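Local coordinates for protein SAG family member (Sag19) (Eimeria tenella, PDB 6ZZB) that is of unknown function but serves as a major surface antigen of a coccidian parasite and belongs to the CAP-like proteins, at residues T40-P44 against A105-V109; I100-A105 against D204-C208; G125-P129 against L141-T145. All coordinates share one frame; numbering follows the deposited sequence. Where two conformers were deposited one is given.

Contacts 2 and 3 are buried in the core and reach the same sheet, through neighbouring strands 203-211 and 126-131; contact 1 lies farther out, about 22 Å from contact 3, centre to centre, and is only partly buried. Contact 2 puts helix 97-105 on one face of the sheet and contact 3 puts helix 138-155 on the other. Contact 1 starts where that first helix ends, and shares Ala105 with contact 2. Chemistry follows place. The two core contacts join their segments through apolar side chains, without a hydrogen bond across either one, whereas contact 1, made by irregular chain, relies on a backbone hydrogen bond, two bridging waters and proline rings.

Contact 1: T40-P44 against A105-V109; sequences TPTPP and AGSNV
Thr42 and Val109 join the two irregular segments by one backbone hydrogen bond: Val109 N donates to Thr42 O at 2.8 Å, with an angle of 179° at the hydrogen and the donor in the plane of the carbonyl. Beside it, Pro43 CA lies 3.2 Å from Ser107 O, a CA-H...O contact, while Pro43 has no amide hydrogen to offer. Gly106, with positive phi (124°), leads the chain out of helix 97-105, and its O sits 3.0 Å from Pro44 CD.

Among the side chains, Pro41 CB stands over the flat face of the Asn108 amide, 3.6 Å from Asn108 CG. The amide gets there because CG is anti to the backbone N (chi1 -173°). Its OD1 also accepts from Asp110 N, which limits its rotation. On the other flank Val109 straddles the chain: CG1 rests against Thr42 O, and CG2 is 3.7 Å from Pro44 CA. Two waters complete the join. One donates to both Pro41 O and Ser107 O, the latter at 2.6 Å; the second accepts from Thr42 N and donates to Asn108 OD1, 2.7 Å away.

Pro44 is the buried end, touching Cys112 and Cys199, the two halves of a disulfide, while Val109 is also backbone-bonded to Lys200. The phi/psi values of Pro41 to Pro44 lie in or close to the polyproline II region, so this is the extended, proline-rich start of the ordered chain laid against the loop that follows a helix, beside a disulfide-linked corner of the domain.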
loop_
_atom_site.group_PDB
_atom_site.type_symbol
_atom_site.label_atom_id
_atom_site.label_comp_id
_atom_site.label_asym_id
_atom_site.label_seq_id
_atom_site.Cartn_x
_atom_site.Cartn_y
_atom_site.Cartn_z
ATOM N N THR A 40 1.194 -4.578 30.462
ATOM C CA THR A 40 1.577 -5.056 29.093
ATOM C C THR A 40 0.432 -4.771 28.125
ATOM O O THR A 40 -0.678 -5.245 28.342
ATOM C CB THR A 40 1.882 -6.560 29.084
ATOM O OG1 THR A 40 2.886 -6.804 30.068
ATOM C CG2 THR A 40 2.338 -7.064 27.732
ATOM N N PRO A 41 0.665 -4.083 26.984
ATOM C CA PRO A 41 -0.436 -3.529 26.207
ATOM C C PRO A 41 -1.100 -4.605 25.342
ATOM O O PRO A 41 -0.479 -5.575 24.985
ATOM C CB PRO A 41 0.269 -2.478 25.347
ATOM C CG PRO A 41 1.614 -3.114 25.047
ATOM C CD PRO A 41 1.954 -3.930 26.283
ATOM N N THR A 42 -2.383 -4.414 25.063
ATOM C CA THR A 42 -3.156 -5.231 24.103
ATOM C C THR A 42 -2.986 -4.561 22.749
ATOM O O THR A 42 -3.219 -3.367 22.638
ATOM C CB THR A 42 -4.634 -5.277 24.477
ATOM O OG1 THR A 42 -4.696 -5.858 25.781
ATOM C CG2 THR A 42 -5.454 -6.072 23.489
ATOM N N PRO A 43 -2.542 -5.274 21.691
ATOM C CA PRO A 43 -2.405 -4.628 20.385
ATOM C C PRO A 43 -3.768 -4.448 19.737
ATOM O O PRO A 43 -4.742 -5.153 20.038
ATOM C CB PRO A 43 -1.570 -5.646 19.606
ATOM C CG PRO A 43 -2.048 -6.964 20.138
ATOM C CD PRO A 43 -2.273 -6.718 21.628
ATOM N N PRO A 44 -3.859 -3.538 18.753
ATOM C CA PRO A 44 -5.035 -3.460 17.910
ATOM C C PRO A 44 -5.149 -4.763 17.115
ATOM O O PRO A 44 -4.178 -5.481 16.965
ATOM C CB PRO A 44 -4.748 -2.286 16.991
ATOM C CG PRO A 44 -3.249 -2.266 16.885
ATOM C CD PRO A 44 -2.775 -2.676 18.264
ATOM N N ALA A 105 0.383 0.189 12.932
ATOM C CA ALA A 105 -0.511 1.034 13.767
ATOM C C ALA A 105 0.082 1.225 15.159
ATOM O O ALA A 105 -0.049 2.352 15.699
ATOM C CB ALA A 105 -1.861 0.397 13.895
ATOM N N GLY A 106 0.773 0.231 15.667
ATOM C CA GLY A 106 1.343 0.222 17.021
ATOM C C GLY A 106 0.889 -0.962 17.820
ATOM O O GLY A 106 -0.106 -1.613 17.473
ATOM N N SER A 107 1.561 -1.220 18.940
ATOM C CA SER A 107 1.361 -2.445 19.753
ATOM C C SER A 107 0.387 -2.193 20.908
ATOM O O SER A 107 0.132 -3.172 21.632
ATOM C CB SER A 107 2.673 -2.967 20.254
ATOM O OG SER A 107 3.412 -3.558 19.196
ATOM N N ASN A 108 -0.139 -0.980 21.009
ATOM C CA ASN A 108 -1.114 -0.626 22.070
ATOM C C ASN A 108 -2.351 -0.035 21.412
ATOM O O ASN A 108 -2.303 1.115 20.949
ATOM C CB ASN A 108 -0.481 0.301 23.098
ATOM C CG ASN A 108 -1.371 0.561 24.292
ATOM O OD1 ASN A 108 -2.499 0.071 24.329
ATOM N ND2 ASN A 108 -0.867 1.324 25.249
ATOM N N VAL A 109 -3.428 -0.824 21.483
ATOM C CA VAL A 109 -4.758 -0.388 20.972
ATOM C C VAL A 109 -5.195 0.939 21.624
ATOM O O VAL A 109 -5.977 1.671 21.028
ATOM C CB VAL A 109 -5.766 -1.530 21.158
ATOM C CG1 VAL A 109 -6.169 -1.706 22.628
ATOM C CG2 VAL A 109 -7.009 -1.359 20.306
HETATM O O HOH W 1 1.082 -5.467 22.335
HETATM O O HOH W 2 -3.452 -1.843 26.012
#

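Contact 2: I100-A105 against D204-C208; sequences IAVTLA and DVLFC
The Phe207 ring carries Ile100 CG2 over the centre of one face, a CH-pi contact at 3.5 Å from the centroid and only 10° off the ring normal. Ile100 CD1 adds a touch on CE2 of the same ring, at 3.8 Å. Leu104 CD1 approaches Phe207 CD1 obliquely, at 3.9 Å, and Tyr123 also touches both Ile100 and Phe207. A chi1 of -180°, CG trans to the amide nitrogen, swings the ring off the strand and up to the helix.

Two residues back along the strand, Val205 divides its methyls: CG1 meets Leu104 CB at 4.0 Å, and CG2 lies 3.8 Å from Ala105 CA. Between the Val205 and Phe207 side chains, Ala101 CB lies against the strand backbone, 3.7 Å from Val205 O. The alanines allow a close approach, with the axes of the short segments 7.5 Å apart at an angle of 141°, and no hydrogen bond crosses between them.

Val205 and Phe207 face the helix, whereas Leu206 points away and packs on Ile128 of the adjoining strand. Cys208 is disulfide-bonded to Cys193 of strand 190-196. A helix laid across one face of a central sheet in this way is consistent with the alpha-beta-alpha sandwich of CAP proteins.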
loop_
_atom_site.group_PDB
_atom_site.type_symbol
_atom_site.label_atom_id
_atom_site.label_comp_id
_atom_site.label_asym_id
_atom_site.label_seq_id
_atom_site.Cartn_x
_atom_site.Cartn_y
_atom_site.Cartn_z
ATOM N N ILE A 100 0.999 -7.023 9.467
ATOM C CA ILE A 100 1.750 -5.797 9.122
ATOM C C ILE A 100 0.895 -4.577 9.452
ATOM O O ILE A 100 1.448 -3.600 9.998
ATOM C CB ILE A 100 2.203 -5.833 7.658
ATOM C CG1 ILE A 100 3.294 -6.884 7.493
ATOM C CG2 ILE A 100 2.665 -4.460 7.196
ATOM C CD1 ILE A 100 3.583 -7.272 6.046
ATOM N N ALA A 101 -0.406 -4.590 9.175
ATOM C CA ALA A 101 -1.252 -3.428 9.545
ATOM C C ALA A 101 -1.118 -3.158 11.049
ATOM O O ALA A 101 -0.974 -1.985 11.463
ATOM C CB ALA A 101 -2.693 -3.675 9.138
ATOM N N VAL A 102 -1.173 -4.205 11.845
ATOM C CA VAL A 102 -1.023 -4.093 13.328
ATOM C C VAL A 102 0.376 -3.551 13.648
ATOM O O VAL A 102 0.519 -2.639 14.475
ATOM C CB VAL A 102 -1.321 -5.427 14.013
ATOM C CG1 VAL A 102 -0.876 -5.405 15.485
ATOM C CG2 VAL A 102 -2.793 -5.791 13.858
ATOM N N THR A 103 1.408 -4.110 13.047
ATOM C CA THR A 103 2.791 -3.653 13.283
ATOM C C THR A 103 2.900 -2.157 13.024
ATOM O O THR A 103 3.597 -1.429 13.769
ATOM C CB THR A 103 3.802 -4.438 12.429
ATOM O OG1 THR A 103 3.709 -5.813 12.819
ATOM C CG2 THR A 103 5.218 -3.923 12.573
ATOM N N LEU A 104 2.308 -1.659 11.947
ATOM C CA LEU A 104 2.374 -0.249 11.531
ATOM C C LEU A 104 1.537 0.642 12.458
ATOM O O LEU A 104 1.965 1.792 12.686
ATOM C CB LEU A 104 1.898 -0.116 10.084
ATOM C CG LEU A 104 2.808 -0.766 9.040
ATOM C CD1 LEU A 104 2.159 -0.705 7.679
ATOM C CD2 LEU A 104 4.174 -0.103 8.977
ATOM N N ALA A 105 0.383 0.189 12.932
ATOM C CA ALA A 105 -0.511 1.034 13.767
ATOM C C ALA A 105 0.082 1.225 15.159
ATOM O O ALA A 105 -0.049 2.352 15.699
ATOM C CB ALA A 105 -1.861 0.397 13.895
ATOM N N ASP A 204 -5.844 4.204 12.809
ATOM C CA ASP A 204 -5.835 2.853 12.209
ATOM C C ASP A 204 -4.997 2.907 10.927
ATOM O O ASP A 204 -4.764 3.979 10.354
ATOM C CB ASP A 204 -7.250 2.358 11.944
ATOM C CG ASP A 204 -8.018 1.989 13.192
ATOM O OD1 ASP A 204 -7.624 1.048 13.872
ATOM O OD2 ASP A 204 -9.050 2.704 13.468
ATOM N N VAL A 205 -4.611 1.734 10.467
ATOM C CA VAL A 205 -3.796 1.601 9.230
ATOM C C VAL A 205 -4.429 0.562 8.305
ATOM O O VAL A 205 -4.692 -0.565 8.743
ATOM C CB VAL A 205 -2.344 1.215 9.535
ATOM C CG1 VAL A 205 -1.516 1.013 8.278
ATOM C CG2 VAL A 205 -1.695 2.299 10.396
ATOM N N LEU A 206 -4.583 0.922 7.038
ATOM C CA LEU A 206 -4.824 -0.002 5.914
ATOM C C LEU A 206 -3.496 -0.311 5.267
ATOM O O LEU A 206 -2.767 0.633 4.886
ATOM C CB LEU A 206 -5.776 0.651 4.922
ATOM C CG LEU A 206 -5.937 -0.066 3.580
ATOM C CD1 LEU A 206 -6.589 -1.421 3.743
ATOM C CD2 LEU A 206 -6.756 0.786 2.643
ATOM N N PHE A 207 -3.209 -1.589 5.093
ATOM C CA PHE A 207 -2.012 -2.061 4.380
ATOM C C PHE A 207 -2.451 -3.021 3.304
ATOM O O PHE A 207 -3.175 -3.975 3.611
ATOM C CB PHE A 207 -1.044 -2.742 5.333
ATOM C CG PHE A 207 0.204 -3.239 4.666
ATOM C CD1 PHE A 207 1.148 -2.318 4.250
ATOM C CD2 PHE A 207 0.446 -4.589 4.451
ATOM C CE1 PHE A 207 2.309 -2.747 3.621
ATOM C CE2 PHE A 207 1.593 -4.992 3.781
ATOM C CZ PHE A 207 2.513 -4.074 3.395
ATOM N N CYS A 208 -1.981 -2.822 2.088
ATOM C CA CYS A 208 -2.177 -3.792 0.994
ATOM C C CYS A 208 -0.817 -4.242 0.490
ATOM O O CYS A 208 -0.002 -3.405 0.064
ATOM C CB CYS A 208 -2.972 -3.198 -0.147
ATOM S SG CYS A 208 -4.659 -2.681 0.217
#

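Contact 3: G125-P129 against L141-T145; sequences GLVIP and LIQAT
Ile128 carries this strand-to-helix contact, in which helix 138-155 covers one face of the central sheet, as in the alpha-beta-alpha sandwich of CAP proteins. The CB of Ile128, on the side of the strand turned toward the helix, splits into two branches. The CG2 methyl takes one direction and meets Leu141 CD2 at 4.0 Å. The longer branch leaves through CG1, anti to the carbonyl carbon (chi1 -56°), and continues extended, which carries CD1 into the helix surface. There the tip touches three residues: it is 3.5 Å from Leu141 O, 3.7 Å from Thr145 CG2 and 4.2 Å from Ile142 CG1. Leu141 O is already engaged within the helix, accepting from Thr145 N at 3.0 Å, so the methyl lies against a carbonyl whose helical bond is made.

Leu126, two residues earlier on the same side, extends the apolar patch. Its CD1 reaches Thr145 CG2 at 4.2 Å and Ile142 CG1 at 4.3 Å. Ile142 in turn packs on Ile56, Ile57 and Leu60 of helix 50-61, so the patch runs on from the sheet into a second helix. The segment axes approach no closer than 9.7 Å and make an angle of 107°, a separation filled by these branched side chains.

Helix 175-183 lies alongside and supplies the polar fixings. Asn179 OD1 takes the hydrogen of Val127 N on the strand, while Asn176 ND2 and Asn179 ND2 both bond to Thr145 OG1. With OG1 anti to the backbone N (chi1 -156°) and gripped by these two amides, the hydroxyl is held away from the apolar patch, and Thr145 turns its CG2 methyl toward Ile128 CD1.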
loop_
_atom_site.group_PDB
_atom_site.type_symbol
_atom_site.label_atom_id
_atom_site.label_comp_id
_atom_site.label_asym_id
_atom_site.label_seq_id
_atom_site.Cartn_x
_atom_site.Cartn_y
_atom_site.Cartn_z
ATOM N N GLY A 125 4.276 -1.950 0.128
ATOM C CA GLY A 125 2.878 -2.038 -0.238
ATOM C C GLY A 125 2.220 -0.699 -0.136
ATOM O O GLY A 125 2.897 0.332 0.059
ATOM N N LEU A 126 0.912 -0.688 -0.300
ATOM C CA LEU A 126 0.056 0.494 -0.076
ATOM C C LEU A 126 -0.168 0.666 1.417
ATOM O O LEU A 126 -0.473 -0.307 2.119
ATOM C CB LEU A 126 -1.247 0.340 -0.855
ATOM C CG LEU A 126 -2.333 1.379 -0.598
ATOM C CD1 LEU A 126 -3.166 1.571 -1.858
ATOM C CD2 LEU A 126 -3.188 0.979 0.607
ATOM N N VAL A 127 -0.009 1.898 1.885
ATOM C CA VAL A 127 -0.193 2.242 3.308
ATOM C C VAL A 127 -1.110 3.443 3.391
ATOM O O VAL A 127 -0.749 4.499 2.856
ATOM C CB VAL A 127 1.150 2.527 3.987
ATOM C CG1 VAL A 127 0.984 2.877 5.447
ATOM C CG2 VAL A 127 2.097 1.373 3.809
ATOM N N ILE A 128 -2.221 3.337 4.106
ATOM C CA ILE A 128 -3.118 4.495 4.332
ATOM C C ILE A 128 -3.536 4.528 5.791
ATOM O O ILE A 128 -4.343 3.705 6.226
ATOM C CB ILE A 128 -4.348 4.469 3.419
ATOM C CG1 ILE A 128 -3.977 4.400 1.946
ATOM C CG2 ILE A 128 -5.226 5.665 3.727
ATOM C CD1 ILE A 128 -5.151 4.232 1.008
ATOM N N PRO A 129 -3.022 5.484 6.575
ATOM C CA PRO A 129 -3.567 5.717 7.910
ATOM C C PRO A 129 -4.923 6.414 7.807
ATOM O O PRO A 129 -5.165 7.134 6.846
ATOM C CB PRO A 129 -2.538 6.634 8.566
ATOM C CG PRO A 129 -1.327 6.604 7.661
ATOM C CD PRO A 129 -1.881 6.356 6.271
ATOM N N LEU A 141 -10.805 5.615 0.604
ATOM C CA LEU A 141 -9.388 5.737 0.990
ATOM C C LEU A 141 -8.498 5.540 -0.233
ATOM O O LEU A 141 -7.528 6.349 -0.406
ATOM C CB LEU A 141 -9.065 4.691 2.041
ATOM C CG LEU A 141 -9.711 4.939 3.403
ATOM C CD1 LEU A 141 -9.473 3.719 4.289
ATOM C CD2 LEU A 141 -9.195 6.195 4.067
ATOM N N ILE A 142 -8.720 4.507 -1.032
ATOM C CA ILE A 142 -7.826 4.227 -2.175
ATOM C C ILE A 142 -8.069 5.274 -3.264
ATOM O O ILE A 142 -7.087 5.734 -3.860
ATOM C CB ILE A 142 -7.964 2.774 -2.629
ATOM C CG1 ILE A 142 -7.412 1.850 -1.536
ATOM C CG2 ILE A 142 -7.290 2.570 -3.966
ATOM C CD1 ILE A 142 -7.321 0.391 -1.922
ATOM N N GLN A 143 -9.302 5.689 -3.510
ATOM C CA GLN A 143 -9.488 6.763 -4.516
ATOM C C GLN A 143 -8.702 7.993 -4.055
ATOM O O GLN A 143 -8.091 8.650 -4.899
ATOM C CB GLN A 143 -10.965 7.103 -4.679
ATOM C CG GLN A 143 -11.216 8.177 -5.735
ATOM C CD GLN A 143 -10.725 7.813 -7.115
ATOM O OE1 GLN A 143 -9.737 8.364 -7.631
ATOM N NE2 GLN A 143 -11.395 6.877 -7.745
ATOM N N ALA A 144 -8.729 8.363 -2.784
ATOM C CA ALA A 144 -8.086 9.596 -2.317
ATOM C C ALA A 144 -6.574 9.445 -2.487
ATOM O O ALA A 144 -5.915 10.430 -2.878
ATOM C CB ALA A 144 -8.457 9.915 -0.901
ATOM N N THR A 145 -5.979 8.289 -2.157
ATOM C CA THR A 145 -4.511 8.152 -2.281
ATOM C C THR A 145 -4.149 8.185 -3.750
ATOM O O THR A 145 -3.067 8.721 -4.102
ATOM C CB THR A 145 -3.983 6.901 -1.551
ATOM O OG1 THR A 145 -2.607 7.110 -1.225
ATOM C CG2 THR A 145 -4.130 5.616 -2.322
#